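Local coordinates for methyl-accepting chemotaxis protein (Vibrio cholerae, PDB 6CEQ) that probably senses oxygen through a heme-binding PAS domain and passes the signal on as a chemoreceptor, at residues A[23-26]-A[27-30]. Numbering follows the deposited sequence.
Sequences PALL and QLLT
The carbonyl oxygen of Leu-26 is gripped twice by Thr-30, four residues further along the same helix. The hydroxyl OG1 of Thr-30 gives it a hydrogen bond of 2.7 Å. The backbone N of Thr-30 gives a second one, 2.9 Å to Leu-26 O, somewhat bent at 150°. The two donors come from opposite faces of the carbonyl plane, so both fit on the one oxygen. The first torsion of Thr-30 (chi1 -57°) makes this possible: it sets OG1 beside its own backbone N and turns it back toward the preceding turn.

Three more i to i+4 backbone bonds complete this part of helix 23-31. Gln-27 N reaches Pro-23 O at 2.8 Å, Leu-28 N binds Ala-24 O, and Leu-29 N binds Leu-25 O. At the start of the helix, the side-chain OD1 of Asn-22 accepts from Leu-25 N.

The apolar side of the turn is made by Leu-25 and Leu-29, whose side chains cross at a slant. CD1 of Leu-25 lies 3.8 Å from CG of Leu-29. CG of Leu-29 also presses against the oxygen end of the Leu-25 carbonyl, 3.2 Å from Leu-25 O. Leu-28 joins more loosely, its CD2 4.5 Å from CD1 of Leu-25.

Leu-25 packs on Met-10 of strand 8-12. Leu-29 meets Leu-21 of strand 18-21 and Phe-43, and its side chain is about 6 Å from the heme. The helix thus sets its buried leucines against the antiparallel sheet of the PAS fold and neighbouring loops, near the cofactor. On its exposed side, the Thr-30 hydroxyl spends its hydrogen bond to Leu-26 O within its own helix, which turns this polar group back onto the backbone.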
loop_
_atom_site.group_PDB
_atom_site.type_symbol
_atom_site.label_atom_id
_atom_site.label_comp_id
_atom_site.label_asym_id
_atom_site.label_seq_id
_atom_site.Cartn_x
_atom_site.Cartn_y
_atom_site.Cartn_z
ATOM N N PRO A 23 7.256 -8.233 5.944
ATOM C CA PRO A 23 7.488 -8.013 7.385
ATOM C C PRO A 23 7.908 -6.598 7.725
ATOM O O PRO A 23 7.489 -6.064 8.762
ATOM C CB PRO A 23 8.589 -9.028 7.720
ATOM C CG PRO A 23 8.425 -10.109 6.677
ATOM C CD PRO A 23 8.044 -9.369 5.422
ATOM N N ALA A 24 8.748 -5.982 6.891
ATOM C CA ALA A 24 9.182 -4.623 7.183
ATOM C C ALA A 24 7.995 -3.676 7.286
ATOM O O ALA A 24 7.914 -2.868 8.220
ATOM C CB ALA A 24 10.167 -4.150 6.116
ATOM N N LEU A 25 7.037 -3.791 6.363
ATOM C CA LEU A 25 5.865 -2.923 6.423
ATOM C C LEU A 25 4.980 -3.262 7.619
ATOM O O LEU A 25 4.444 -2.363 8.274
ATOM C CB LEU A 25 5.071 -3.015 5.121
ATOM C CG LEU A 25 3.849 -2.100 5.077
ATOM C CD1 LEU A 25 4.269 -0.647 5.322
ATOM C CD2 LEU A 25 3.166 -2.249 3.729
ATOM N N LEU A 26 4.803 -4.549 7.917
ATOM C CA LEU A 26 4.012 -4.929 9.086
ATOM C C LEU A 26 4.632 -4.382 10.361
ATOM O O LEU A 26 3.927 -3.884 11.249
ATOM C CB LEU A 26 3.897 -6.452 9.160
ATOM C CG LEU A 26 2.882 -7.052 8.186
ATOM C CD1 LEU A 26 3.020 -8.575 8.100
ATOM C CD2 LEU A 26 1.463 -6.641 8.573
ATOM N N GLN A 27 5.956 -4.474 10.468
ATOM C CA GLN A 27 6.653 -3.948 11.638
ATOM C C GLN A 27 6.468 -2.443 11.748
ATOM O O GLN A 27 6.185 -1.907 12.830
ATOM C CB GLN A 27 8.139 -4.309 11.557
ATOM C CG GLN A 27 8.922 -3.894 12.787
ATOM C CD GLN A 27 10.388 -4.290 12.703
ATOM O OE1 GLN A 27 10.716 -5.425 12.359
ATOM N NE2 GLN A 27 11.272 -3.345 12.987
ATOM N N LEU A 28 6.635 -1.743 10.627
ATOM C CA LEU A 28 6.471 -0.295 10.627
ATOM C C LEU A 28 5.052 0.095 11.021
ATOM O O LEU A 28 4.847 1.002 11.841
ATOM C CB LEU A 28 6.811 0.257 9.242
ATOM C CG LEU A 28 6.534 1.752 9.079
ATOM C CD1 LEU A 28 7.371 2.564 10.048
ATOM C CD2 LEU A 28 6.798 2.184 7.645
ATOM N N LEU A 29 4.056 -0.568 10.440
ATOM C CA LEU A 29 2.679 -0.184 10.734
ATOM C C LEU A 29 2.309 -0.517 12.168
ATOM O O LEU A 29 1.463 0.160 12.765
ATOM C CB LEU A 29 1.712 -0.871 9.767
ATOM C CG LEU A 29 1.873 -0.542 8.281
ATOM C CD1 LEU A 29 0.813 -1.260 7.450
ATOM C CD2 LEU A 29 1.868 0.956 8.026
ATOM N N THR A 30 2.922 -1.554 12.733
ATOM C CA THR A 30 2.709 -1.851 14.144
ATOM C C THR A 30 3.340 -0.774 15.015
ATOM O O THR A 30 2.713 -0.283 15.961
ATOM C CB THR A 30 3.269 -3.237 14.468
ATOM O OG1 THR A 30 2.648 -4.192 13.603
ATOM C CG2 THR A 30 2.960 -3.609 15.911
#